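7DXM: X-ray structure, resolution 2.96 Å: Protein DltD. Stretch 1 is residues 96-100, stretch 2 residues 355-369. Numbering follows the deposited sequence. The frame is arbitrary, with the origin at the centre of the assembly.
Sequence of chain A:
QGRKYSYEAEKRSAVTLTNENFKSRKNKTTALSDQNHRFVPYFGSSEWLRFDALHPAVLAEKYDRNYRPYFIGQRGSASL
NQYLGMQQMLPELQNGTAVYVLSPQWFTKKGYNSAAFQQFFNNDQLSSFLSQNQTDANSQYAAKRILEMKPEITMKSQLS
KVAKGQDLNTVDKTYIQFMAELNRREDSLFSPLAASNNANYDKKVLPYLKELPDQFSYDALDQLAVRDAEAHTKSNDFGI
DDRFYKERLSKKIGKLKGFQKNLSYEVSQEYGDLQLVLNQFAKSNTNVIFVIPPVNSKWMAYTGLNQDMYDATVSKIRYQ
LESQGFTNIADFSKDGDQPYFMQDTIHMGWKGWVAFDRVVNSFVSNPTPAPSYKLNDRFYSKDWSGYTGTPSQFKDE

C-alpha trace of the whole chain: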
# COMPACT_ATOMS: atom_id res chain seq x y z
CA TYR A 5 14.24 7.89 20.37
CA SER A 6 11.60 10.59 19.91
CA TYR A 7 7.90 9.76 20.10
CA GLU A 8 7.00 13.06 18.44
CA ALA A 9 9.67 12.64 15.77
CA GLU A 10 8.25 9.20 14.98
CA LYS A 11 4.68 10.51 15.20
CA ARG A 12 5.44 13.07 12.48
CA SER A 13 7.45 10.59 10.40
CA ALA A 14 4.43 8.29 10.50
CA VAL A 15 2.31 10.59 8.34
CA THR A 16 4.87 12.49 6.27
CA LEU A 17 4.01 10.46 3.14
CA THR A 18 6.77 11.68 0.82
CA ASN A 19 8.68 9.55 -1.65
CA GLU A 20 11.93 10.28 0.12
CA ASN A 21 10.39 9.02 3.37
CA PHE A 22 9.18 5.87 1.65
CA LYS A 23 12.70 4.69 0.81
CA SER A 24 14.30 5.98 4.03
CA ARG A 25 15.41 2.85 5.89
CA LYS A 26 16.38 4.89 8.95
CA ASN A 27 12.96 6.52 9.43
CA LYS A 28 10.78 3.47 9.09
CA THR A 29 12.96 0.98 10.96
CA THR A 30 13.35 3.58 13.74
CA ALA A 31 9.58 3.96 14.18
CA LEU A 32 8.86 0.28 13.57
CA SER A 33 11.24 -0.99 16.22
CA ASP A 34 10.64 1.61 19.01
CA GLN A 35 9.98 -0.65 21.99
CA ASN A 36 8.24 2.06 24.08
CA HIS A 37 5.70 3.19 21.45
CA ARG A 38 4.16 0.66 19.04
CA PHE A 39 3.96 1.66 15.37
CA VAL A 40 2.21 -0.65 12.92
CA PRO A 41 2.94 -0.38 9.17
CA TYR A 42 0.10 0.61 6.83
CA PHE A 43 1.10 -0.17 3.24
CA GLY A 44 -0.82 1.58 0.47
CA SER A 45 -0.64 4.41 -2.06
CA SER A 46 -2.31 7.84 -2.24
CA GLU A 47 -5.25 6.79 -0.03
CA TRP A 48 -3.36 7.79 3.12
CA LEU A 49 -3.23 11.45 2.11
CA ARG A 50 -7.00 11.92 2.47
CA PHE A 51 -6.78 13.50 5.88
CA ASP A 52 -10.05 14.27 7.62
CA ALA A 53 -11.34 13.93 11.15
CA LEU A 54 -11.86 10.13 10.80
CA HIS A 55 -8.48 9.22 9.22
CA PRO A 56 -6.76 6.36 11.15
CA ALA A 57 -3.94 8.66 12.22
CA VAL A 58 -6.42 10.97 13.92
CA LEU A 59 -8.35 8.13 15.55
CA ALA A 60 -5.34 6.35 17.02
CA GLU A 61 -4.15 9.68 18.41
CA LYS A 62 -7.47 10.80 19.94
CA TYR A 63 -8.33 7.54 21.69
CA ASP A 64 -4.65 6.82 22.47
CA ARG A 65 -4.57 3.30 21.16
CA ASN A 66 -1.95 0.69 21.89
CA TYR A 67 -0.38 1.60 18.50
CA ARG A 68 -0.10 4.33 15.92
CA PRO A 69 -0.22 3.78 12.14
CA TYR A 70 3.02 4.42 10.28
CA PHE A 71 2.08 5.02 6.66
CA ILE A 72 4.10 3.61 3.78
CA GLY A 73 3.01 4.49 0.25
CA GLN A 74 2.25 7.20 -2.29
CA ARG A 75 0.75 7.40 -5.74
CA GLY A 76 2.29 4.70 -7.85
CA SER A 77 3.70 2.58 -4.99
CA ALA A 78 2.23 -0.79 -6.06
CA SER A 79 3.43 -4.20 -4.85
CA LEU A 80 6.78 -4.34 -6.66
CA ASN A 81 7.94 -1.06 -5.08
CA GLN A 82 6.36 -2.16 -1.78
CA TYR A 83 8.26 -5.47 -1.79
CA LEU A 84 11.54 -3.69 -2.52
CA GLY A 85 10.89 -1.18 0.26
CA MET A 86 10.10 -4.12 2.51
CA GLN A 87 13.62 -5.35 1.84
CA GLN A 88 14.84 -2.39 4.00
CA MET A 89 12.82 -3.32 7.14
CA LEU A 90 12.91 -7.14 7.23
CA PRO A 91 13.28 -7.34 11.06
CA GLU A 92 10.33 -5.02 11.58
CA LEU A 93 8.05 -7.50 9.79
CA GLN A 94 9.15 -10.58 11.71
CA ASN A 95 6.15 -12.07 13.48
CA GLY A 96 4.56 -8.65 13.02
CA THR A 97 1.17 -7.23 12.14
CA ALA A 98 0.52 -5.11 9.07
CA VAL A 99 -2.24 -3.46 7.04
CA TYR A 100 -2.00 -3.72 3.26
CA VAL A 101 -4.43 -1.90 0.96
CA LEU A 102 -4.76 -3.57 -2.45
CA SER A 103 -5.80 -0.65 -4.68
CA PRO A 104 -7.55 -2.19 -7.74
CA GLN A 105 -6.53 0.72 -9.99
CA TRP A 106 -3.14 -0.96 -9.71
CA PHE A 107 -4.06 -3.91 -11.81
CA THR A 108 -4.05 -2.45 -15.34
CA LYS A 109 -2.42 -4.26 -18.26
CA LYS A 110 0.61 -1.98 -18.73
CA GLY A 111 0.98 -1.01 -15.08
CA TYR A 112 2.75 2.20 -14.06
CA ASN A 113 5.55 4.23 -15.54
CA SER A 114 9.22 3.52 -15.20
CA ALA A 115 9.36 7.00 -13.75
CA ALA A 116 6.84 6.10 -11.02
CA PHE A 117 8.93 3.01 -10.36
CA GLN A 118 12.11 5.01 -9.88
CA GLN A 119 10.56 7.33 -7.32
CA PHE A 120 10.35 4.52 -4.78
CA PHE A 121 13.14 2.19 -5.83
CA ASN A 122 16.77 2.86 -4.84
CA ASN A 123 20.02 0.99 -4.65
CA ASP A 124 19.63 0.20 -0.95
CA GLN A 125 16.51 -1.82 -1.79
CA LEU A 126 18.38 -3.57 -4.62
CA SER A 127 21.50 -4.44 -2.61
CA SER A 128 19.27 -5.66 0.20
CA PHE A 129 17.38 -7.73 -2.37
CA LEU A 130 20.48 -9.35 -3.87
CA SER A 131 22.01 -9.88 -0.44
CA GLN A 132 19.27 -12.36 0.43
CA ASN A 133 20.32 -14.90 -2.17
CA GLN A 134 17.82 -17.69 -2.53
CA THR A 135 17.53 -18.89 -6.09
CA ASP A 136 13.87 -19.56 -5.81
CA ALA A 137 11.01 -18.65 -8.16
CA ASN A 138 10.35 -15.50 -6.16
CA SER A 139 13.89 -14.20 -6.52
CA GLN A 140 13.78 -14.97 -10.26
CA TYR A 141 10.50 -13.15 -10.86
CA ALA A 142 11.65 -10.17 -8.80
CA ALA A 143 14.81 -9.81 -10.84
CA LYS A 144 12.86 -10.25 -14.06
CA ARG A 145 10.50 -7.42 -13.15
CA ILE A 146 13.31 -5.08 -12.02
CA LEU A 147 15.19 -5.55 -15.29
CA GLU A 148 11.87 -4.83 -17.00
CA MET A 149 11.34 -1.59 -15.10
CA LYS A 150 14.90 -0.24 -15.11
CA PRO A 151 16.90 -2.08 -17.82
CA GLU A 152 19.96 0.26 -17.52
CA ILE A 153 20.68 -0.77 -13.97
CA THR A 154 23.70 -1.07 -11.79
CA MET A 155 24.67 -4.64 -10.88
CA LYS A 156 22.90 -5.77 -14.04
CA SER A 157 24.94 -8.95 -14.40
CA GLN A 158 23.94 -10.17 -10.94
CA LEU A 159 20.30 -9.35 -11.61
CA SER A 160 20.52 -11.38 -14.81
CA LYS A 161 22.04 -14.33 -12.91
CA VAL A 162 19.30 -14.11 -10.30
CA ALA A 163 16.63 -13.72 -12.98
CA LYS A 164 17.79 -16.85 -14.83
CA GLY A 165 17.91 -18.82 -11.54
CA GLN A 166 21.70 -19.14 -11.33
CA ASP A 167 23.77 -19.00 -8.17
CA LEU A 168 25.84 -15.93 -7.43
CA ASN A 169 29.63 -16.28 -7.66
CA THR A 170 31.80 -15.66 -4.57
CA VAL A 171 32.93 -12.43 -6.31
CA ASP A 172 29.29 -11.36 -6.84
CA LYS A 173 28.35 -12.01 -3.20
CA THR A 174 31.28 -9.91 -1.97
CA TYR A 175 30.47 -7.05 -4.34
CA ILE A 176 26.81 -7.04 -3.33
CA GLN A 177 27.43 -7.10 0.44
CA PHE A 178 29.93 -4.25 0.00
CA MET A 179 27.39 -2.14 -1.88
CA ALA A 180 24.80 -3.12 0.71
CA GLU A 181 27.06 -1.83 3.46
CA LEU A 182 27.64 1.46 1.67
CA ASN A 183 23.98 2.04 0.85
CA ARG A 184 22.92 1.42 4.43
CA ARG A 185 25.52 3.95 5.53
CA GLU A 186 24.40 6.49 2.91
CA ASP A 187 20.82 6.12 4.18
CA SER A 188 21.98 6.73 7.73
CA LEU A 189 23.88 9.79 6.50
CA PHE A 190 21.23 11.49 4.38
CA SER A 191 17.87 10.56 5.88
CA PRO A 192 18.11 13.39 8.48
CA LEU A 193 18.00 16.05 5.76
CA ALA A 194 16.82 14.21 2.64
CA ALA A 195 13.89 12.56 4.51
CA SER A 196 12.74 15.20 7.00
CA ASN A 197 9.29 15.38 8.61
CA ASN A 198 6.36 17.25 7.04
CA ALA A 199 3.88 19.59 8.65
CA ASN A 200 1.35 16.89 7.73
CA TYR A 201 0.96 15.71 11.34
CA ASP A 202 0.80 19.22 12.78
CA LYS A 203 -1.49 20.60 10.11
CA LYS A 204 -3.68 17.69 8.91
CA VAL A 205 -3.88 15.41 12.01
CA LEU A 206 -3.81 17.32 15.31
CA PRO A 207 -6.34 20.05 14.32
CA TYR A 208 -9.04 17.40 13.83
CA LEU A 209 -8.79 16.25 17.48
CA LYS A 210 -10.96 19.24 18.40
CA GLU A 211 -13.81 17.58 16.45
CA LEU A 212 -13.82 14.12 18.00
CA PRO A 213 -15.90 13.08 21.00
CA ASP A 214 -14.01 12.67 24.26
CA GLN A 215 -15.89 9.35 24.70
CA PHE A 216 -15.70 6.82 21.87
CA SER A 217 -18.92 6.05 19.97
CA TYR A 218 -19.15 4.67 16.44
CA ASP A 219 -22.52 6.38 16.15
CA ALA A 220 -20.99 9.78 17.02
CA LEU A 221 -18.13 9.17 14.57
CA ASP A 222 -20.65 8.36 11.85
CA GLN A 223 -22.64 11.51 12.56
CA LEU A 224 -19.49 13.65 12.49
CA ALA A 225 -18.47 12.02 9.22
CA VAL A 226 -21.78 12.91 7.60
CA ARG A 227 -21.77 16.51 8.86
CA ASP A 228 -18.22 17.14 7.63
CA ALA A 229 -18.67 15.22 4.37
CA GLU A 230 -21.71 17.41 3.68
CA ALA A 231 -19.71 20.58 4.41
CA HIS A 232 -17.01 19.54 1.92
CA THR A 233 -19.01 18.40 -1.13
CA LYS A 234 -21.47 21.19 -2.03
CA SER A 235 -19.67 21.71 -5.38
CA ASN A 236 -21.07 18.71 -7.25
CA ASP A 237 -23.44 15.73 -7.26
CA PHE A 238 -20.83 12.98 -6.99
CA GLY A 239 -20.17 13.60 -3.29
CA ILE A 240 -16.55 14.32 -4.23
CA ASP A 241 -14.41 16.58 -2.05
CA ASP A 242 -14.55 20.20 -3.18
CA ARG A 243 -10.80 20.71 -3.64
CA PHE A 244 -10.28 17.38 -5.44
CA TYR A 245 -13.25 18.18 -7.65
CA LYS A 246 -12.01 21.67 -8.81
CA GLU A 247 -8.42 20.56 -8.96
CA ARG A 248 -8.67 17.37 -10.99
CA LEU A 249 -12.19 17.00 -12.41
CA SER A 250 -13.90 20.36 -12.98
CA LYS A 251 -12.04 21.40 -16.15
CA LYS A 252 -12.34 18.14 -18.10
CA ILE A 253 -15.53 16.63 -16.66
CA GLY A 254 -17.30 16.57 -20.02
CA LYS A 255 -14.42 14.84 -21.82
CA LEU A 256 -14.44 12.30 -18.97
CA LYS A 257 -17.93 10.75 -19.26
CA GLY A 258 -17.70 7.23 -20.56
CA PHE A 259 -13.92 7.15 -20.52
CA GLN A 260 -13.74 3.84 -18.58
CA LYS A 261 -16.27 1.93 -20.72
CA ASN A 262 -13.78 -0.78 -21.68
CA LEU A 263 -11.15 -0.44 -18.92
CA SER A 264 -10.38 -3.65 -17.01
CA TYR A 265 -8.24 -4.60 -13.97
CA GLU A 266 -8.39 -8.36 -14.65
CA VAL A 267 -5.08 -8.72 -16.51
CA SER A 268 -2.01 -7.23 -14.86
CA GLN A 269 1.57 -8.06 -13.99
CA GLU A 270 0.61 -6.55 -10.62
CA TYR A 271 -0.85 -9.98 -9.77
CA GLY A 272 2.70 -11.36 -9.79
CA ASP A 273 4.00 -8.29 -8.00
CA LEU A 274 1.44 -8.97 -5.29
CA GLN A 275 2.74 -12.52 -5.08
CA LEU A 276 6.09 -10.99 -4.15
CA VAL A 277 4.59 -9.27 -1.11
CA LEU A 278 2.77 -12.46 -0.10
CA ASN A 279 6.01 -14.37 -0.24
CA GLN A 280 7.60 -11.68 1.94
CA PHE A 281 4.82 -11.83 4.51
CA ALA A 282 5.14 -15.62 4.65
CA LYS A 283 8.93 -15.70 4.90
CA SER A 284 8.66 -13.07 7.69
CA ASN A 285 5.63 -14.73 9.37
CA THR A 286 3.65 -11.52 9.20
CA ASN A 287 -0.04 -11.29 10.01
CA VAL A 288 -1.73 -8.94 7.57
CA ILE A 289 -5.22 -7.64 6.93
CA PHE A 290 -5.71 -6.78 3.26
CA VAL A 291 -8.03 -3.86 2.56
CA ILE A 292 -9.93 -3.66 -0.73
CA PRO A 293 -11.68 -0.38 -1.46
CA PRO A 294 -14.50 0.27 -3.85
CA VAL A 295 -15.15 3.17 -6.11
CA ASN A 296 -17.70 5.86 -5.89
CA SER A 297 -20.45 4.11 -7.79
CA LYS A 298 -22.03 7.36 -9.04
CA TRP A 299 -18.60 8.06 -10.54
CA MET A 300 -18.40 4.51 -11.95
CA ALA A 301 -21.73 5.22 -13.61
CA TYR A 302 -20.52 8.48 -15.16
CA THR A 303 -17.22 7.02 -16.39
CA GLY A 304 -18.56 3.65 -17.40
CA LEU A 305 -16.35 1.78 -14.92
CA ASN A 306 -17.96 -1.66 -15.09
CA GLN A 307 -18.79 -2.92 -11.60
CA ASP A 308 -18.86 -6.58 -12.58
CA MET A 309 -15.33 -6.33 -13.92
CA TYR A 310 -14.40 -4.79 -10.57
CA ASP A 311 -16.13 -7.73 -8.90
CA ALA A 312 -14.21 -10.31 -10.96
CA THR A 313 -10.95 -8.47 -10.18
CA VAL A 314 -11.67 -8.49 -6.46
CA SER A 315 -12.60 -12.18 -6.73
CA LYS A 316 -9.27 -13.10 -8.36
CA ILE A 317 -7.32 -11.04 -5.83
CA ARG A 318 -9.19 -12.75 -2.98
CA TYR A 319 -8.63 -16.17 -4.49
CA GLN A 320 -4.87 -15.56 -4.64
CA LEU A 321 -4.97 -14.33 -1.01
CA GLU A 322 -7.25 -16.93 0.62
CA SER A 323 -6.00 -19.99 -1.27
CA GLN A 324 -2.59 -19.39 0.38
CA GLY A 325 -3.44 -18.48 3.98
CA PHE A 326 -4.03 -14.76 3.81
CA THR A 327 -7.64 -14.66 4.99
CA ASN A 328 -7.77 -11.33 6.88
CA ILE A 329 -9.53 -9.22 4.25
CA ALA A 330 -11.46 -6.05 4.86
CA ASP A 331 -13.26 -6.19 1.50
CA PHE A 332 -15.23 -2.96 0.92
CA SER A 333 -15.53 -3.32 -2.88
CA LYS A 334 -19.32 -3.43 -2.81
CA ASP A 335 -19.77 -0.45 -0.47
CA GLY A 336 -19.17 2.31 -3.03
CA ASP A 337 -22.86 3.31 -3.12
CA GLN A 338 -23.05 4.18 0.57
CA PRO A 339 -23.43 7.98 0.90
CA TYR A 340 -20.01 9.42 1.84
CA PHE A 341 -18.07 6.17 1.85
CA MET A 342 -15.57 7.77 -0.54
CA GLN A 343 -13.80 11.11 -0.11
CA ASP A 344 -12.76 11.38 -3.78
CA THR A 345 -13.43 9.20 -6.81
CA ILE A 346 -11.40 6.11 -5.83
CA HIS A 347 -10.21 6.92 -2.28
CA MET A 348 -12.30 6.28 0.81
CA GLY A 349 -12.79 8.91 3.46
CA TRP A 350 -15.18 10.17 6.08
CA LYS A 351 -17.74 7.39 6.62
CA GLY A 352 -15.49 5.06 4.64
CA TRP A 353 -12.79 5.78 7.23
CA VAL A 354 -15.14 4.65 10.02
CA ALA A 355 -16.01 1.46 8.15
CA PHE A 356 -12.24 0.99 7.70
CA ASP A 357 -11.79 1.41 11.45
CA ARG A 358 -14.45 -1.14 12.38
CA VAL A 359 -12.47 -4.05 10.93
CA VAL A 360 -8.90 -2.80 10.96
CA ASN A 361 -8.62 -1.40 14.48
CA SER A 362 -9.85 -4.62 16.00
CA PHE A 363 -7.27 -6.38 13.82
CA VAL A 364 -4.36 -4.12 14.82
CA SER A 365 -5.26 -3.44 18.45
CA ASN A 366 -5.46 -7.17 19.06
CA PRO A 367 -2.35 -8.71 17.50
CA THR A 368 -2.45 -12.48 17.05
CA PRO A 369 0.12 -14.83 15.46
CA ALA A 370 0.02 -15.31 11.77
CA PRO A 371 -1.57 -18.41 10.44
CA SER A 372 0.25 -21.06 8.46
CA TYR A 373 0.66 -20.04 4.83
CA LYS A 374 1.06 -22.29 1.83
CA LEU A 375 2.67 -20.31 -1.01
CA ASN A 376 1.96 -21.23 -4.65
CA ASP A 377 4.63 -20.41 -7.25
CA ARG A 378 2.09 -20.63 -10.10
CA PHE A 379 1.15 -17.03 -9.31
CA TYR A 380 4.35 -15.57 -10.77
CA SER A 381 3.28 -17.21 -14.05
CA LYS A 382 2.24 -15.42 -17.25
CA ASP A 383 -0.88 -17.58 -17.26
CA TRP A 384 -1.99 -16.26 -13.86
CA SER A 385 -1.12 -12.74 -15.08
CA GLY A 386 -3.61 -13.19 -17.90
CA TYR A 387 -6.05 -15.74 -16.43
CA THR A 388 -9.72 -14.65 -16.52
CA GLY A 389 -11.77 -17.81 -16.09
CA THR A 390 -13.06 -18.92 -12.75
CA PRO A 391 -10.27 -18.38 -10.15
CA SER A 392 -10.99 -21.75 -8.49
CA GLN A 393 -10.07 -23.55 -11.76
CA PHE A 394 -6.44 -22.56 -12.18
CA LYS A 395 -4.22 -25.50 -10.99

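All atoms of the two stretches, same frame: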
# COMPACT_ATOMS: atom_id res chain seq x y z
N GLY A 96 5.17 -9.95 12.82
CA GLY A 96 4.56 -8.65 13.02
C GLY A 96 3.11 -8.60 12.56
O GLY A 96 2.51 -9.58 12.15
N THR A 97 2.53 -7.41 12.65
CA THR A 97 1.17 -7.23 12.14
C THR A 97 1.14 -6.00 11.23
O THR A 97 1.81 -5.00 11.50
CB THR A 97 0.09 -7.15 13.32
OG1 THR A 97 0.60 -6.43 14.45
CG2 THR A 97 -0.35 -8.55 13.82
N ALA A 98 0.41 -6.10 10.13
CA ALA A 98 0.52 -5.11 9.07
C ALA A 98 -0.82 -4.94 8.38
O ALA A 98 -1.61 -5.89 8.29
CB ALA A 98 1.58 -5.51 8.05
N VAL A 99 -1.08 -3.72 7.88
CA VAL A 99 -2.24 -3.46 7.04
C VAL A 99 -1.75 -3.27 5.61
O VAL A 99 -0.74 -2.61 5.40
CB VAL A 99 -3.03 -2.21 7.49
CG1 VAL A 99 -4.18 -1.93 6.55
CG2 VAL A 99 -3.50 -2.39 8.88
N TYR A 100 -2.44 -3.85 4.65
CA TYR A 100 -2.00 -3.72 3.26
C TYR A 100 -3.21 -3.48 2.36
O TYR A 100 -3.97 -4.41 2.09
CB TYR A 100 -1.24 -4.95 2.80
CG TYR A 100 -0.54 -4.74 1.48
CD1 TYR A 100 -1.24 -4.83 0.28
CD2 TYR A 100 0.82 -4.46 1.43
CE1 TYR A 100 -0.59 -4.66 -0.93
CE2 TYR A 100 1.48 -4.29 0.23
CZ TYR A 100 0.77 -4.39 -0.96
OH TYR A 100 1.41 -4.21 -2.18
N ALA A 355 -15.91 2.86 8.56
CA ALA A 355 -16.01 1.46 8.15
C ALA A 355 -14.64 0.79 8.17
O ALA A 355 -14.50 -0.34 8.66
CB ALA A 355 -16.65 1.38 6.77
N PHE A 356 -13.62 1.48 7.64
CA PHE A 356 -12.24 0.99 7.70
C PHE A 356 -11.83 0.67 9.14
O PHE A 356 -11.29 -0.41 9.43
CB PHE A 356 -11.31 2.03 7.07
CG PHE A 356 -9.85 1.66 7.12
CD1 PHE A 356 -9.08 1.94 8.24
CD2 PHE A 356 -9.23 1.06 6.02
CE1 PHE A 356 -7.76 1.60 8.29
CE2 PHE A 356 -7.88 0.73 6.07
CZ PHE A 356 -7.16 0.99 7.20
N ASP A 357 -12.12 1.60 10.05
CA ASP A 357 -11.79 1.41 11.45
C ASP A 357 -12.43 0.14 12.01
O ASP A 357 -11.78 -0.62 12.73
CB ASP A 357 -12.23 2.61 12.28
CG ASP A 357 -11.52 2.66 13.60
OD1 ASP A 357 -10.28 2.60 13.60
OD2 ASP A 357 -12.19 2.73 14.65
N ARG A 358 -13.71 -0.10 11.67
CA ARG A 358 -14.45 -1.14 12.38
C ARG A 358 -13.77 -2.50 12.24
O ARG A 358 -13.76 -3.29 13.19
CB ARG A 358 -15.89 -1.21 11.89
CG ARG A 358 -16.79 -0.11 12.45
CD ARG A 358 -18.03 -0.00 11.58
NE ARG A 358 -18.93 1.05 12.02
CZ ARG A 358 -19.81 0.90 12.99
NH1 ARG A 358 -19.91 -0.27 13.61
NH2 ARG A 358 -20.59 1.93 13.34
N VAL A 359 -13.17 -2.78 11.08
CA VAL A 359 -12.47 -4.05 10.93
C VAL A 359 -10.99 -3.92 11.28
O VAL A 359 -10.40 -4.80 11.94
CB VAL A 359 -12.64 -4.59 9.50
CG1 VAL A 359 -12.37 -6.04 9.50
CG2 VAL A 359 -14.02 -4.31 8.95
N VAL A 360 -10.36 -2.82 10.89
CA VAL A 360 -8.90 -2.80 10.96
C VAL A 360 -8.44 -2.59 12.39
O VAL A 360 -7.43 -3.17 12.81
CB VAL A 360 -8.31 -1.73 10.03
CG1 VAL A 360 -6.79 -1.76 10.13
CG2 VAL A 360 -8.75 -2.06 8.58
N ASN A 361 -9.11 -1.71 13.15
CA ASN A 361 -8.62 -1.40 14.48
C ASN A 361 -8.71 -2.61 15.39
O ASN A 361 -7.83 -2.83 16.21
CB ASN A 361 -9.38 -0.27 15.09
CG ASN A 361 -8.84 0.03 16.43
OD1 ASN A 361 -7.74 0.56 16.56
ND2 ASN A 361 -9.54 -0.41 17.46
N SER A 362 -9.82 -3.35 15.31
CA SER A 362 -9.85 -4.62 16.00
C SER A 362 -8.70 -5.51 15.56
O SER A 362 -8.10 -6.20 16.39
CB SER A 362 -11.18 -5.34 15.76
OG SER A 362 -10.94 -6.75 15.78
N PHE A 363 -8.38 -5.52 14.25
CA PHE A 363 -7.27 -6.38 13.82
C PHE A 363 -5.93 -5.93 14.42
O PHE A 363 -5.11 -6.78 14.79
CB PHE A 363 -7.18 -6.45 12.29
CG PHE A 363 -6.07 -7.36 11.80
CD1 PHE A 363 -4.79 -6.86 11.61
CD2 PHE A 363 -6.32 -8.70 11.55
CE1 PHE A 363 -3.78 -7.69 11.19
CE2 PHE A 363 -5.32 -9.54 11.14
CZ PHE A 363 -4.04 -9.03 10.95
N VAL A 364 -5.70 -4.62 14.51
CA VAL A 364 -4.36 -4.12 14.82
C VAL A 364 -4.18 -3.95 16.32
O VAL A 364 -3.07 -4.07 16.84
CB VAL A 364 -4.07 -2.79 14.09
CG1 VAL A 364 -2.70 -2.23 14.54
CG2 VAL A 364 -4.14 -2.93 12.56
N SER A 365 -5.27 -3.61 17.00
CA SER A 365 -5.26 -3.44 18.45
C SER A 365 -5.09 -4.77 19.15
O SER A 365 -4.64 -4.81 20.30
CB SER A 365 -6.55 -2.75 18.90
OG SER A 365 -6.33 -1.98 20.08
N ASN A 366 -5.43 -5.85 18.47
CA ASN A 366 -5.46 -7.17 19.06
C ASN A 366 -4.57 -8.07 18.22
O ASN A 366 -5.06 -8.96 17.49
CB ASN A 366 -6.91 -7.64 19.17
CG ASN A 366 -7.73 -6.75 20.07
OD1 ASN A 366 -7.86 -7.01 21.27
ND2 ASN A 366 -8.27 -5.67 19.52
N PRO A 367 -3.25 -7.89 18.30
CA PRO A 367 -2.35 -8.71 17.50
C PRO A 367 -2.45 -10.18 17.90
O PRO A 367 -2.56 -10.53 19.08
CB PRO A 367 -0.96 -8.14 17.80
CG PRO A 367 -1.17 -7.01 18.74
CD PRO A 367 -2.52 -7.13 19.33
N THR A 368 -2.44 -11.04 16.90
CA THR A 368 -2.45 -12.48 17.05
C THR A 368 -1.42 -13.06 16.09
O THR A 368 -1.09 -12.42 15.08
CB THR A 368 -3.86 -13.04 16.73
OG1 THR A 368 -3.80 -14.47 16.59
CG2 THR A 368 -4.38 -12.48 15.42
N PRO A 369 -0.87 -14.25 16.38
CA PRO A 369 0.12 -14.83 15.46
C PRO A 369 -0.46 -15.01 14.07
O PRO A 369 -1.67 -15.17 13.89
CB PRO A 369 0.46 -16.18 16.09
CG PRO A 369 0.10 -16.04 17.51
CD PRO A 369 -1.05 -15.08 17.58

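Strand 97-100 lies against the helix of residues 355 onward with their axes 9.0 Å apart at closest approach and their directions 159° apart, so the two run nearly antiparallel. No hydrogen bond joins the stretches; they meet mostly through side chains, and the contact is essentially apolar.

Alternation along the strand sets which side chains face the other stretch. T97 and V99 direct their CA-to-CB bonds toward it and supply most of the strand's buried area, whereas A98 directs its own away and joins through its carbonyl: A98 O lies 4.0 Å from F363 CE1. V99 (chi1 177°, t) makes the apolar side-chain pairs. Its CG2 sits 3.6 Å from V360 CG1 and 3.8 Å from V364 CG2, meeting two valines one helical turn apart; its CG1 lies 4.2 Å from F356 CZ, and V360 is within reach of both methyls. A beta-branched residue suits an extended backbone, and its short fork fills the space between several neighbours.

V360 and V364 are also t (-179° and 175°), the favoured valine rotamer in helices because it keeps the methyls clear of the preceding turn's backbone. The CA-to-CB bond of F356 points sideways, but chi1 at t carries CZ to V99; chi2 (-85°) sets only the ring's tilt. F363, also t, has its CA-to-CB bond toward the strand and brings CE1 within 4.4 Å of T97 CG2. Phenylalanine's long, flat apolar side chain can span the gap between helix and strand.

T97 adopts p (38°). Its CG2 lies 4.0 Å from P367 CB and 4.1 Å from T368 O, and T97 OG1 lies 4.1 Å from P367 CB. P367 offers a compact apolar ring.

Backbone hydrogen bonds, such as V364 N to V360 O at 2.8 Å, hold the helix. N366 (m) donates from ND2 to S362 O at 3.2 Å, tying N366 back to the backbone of S362.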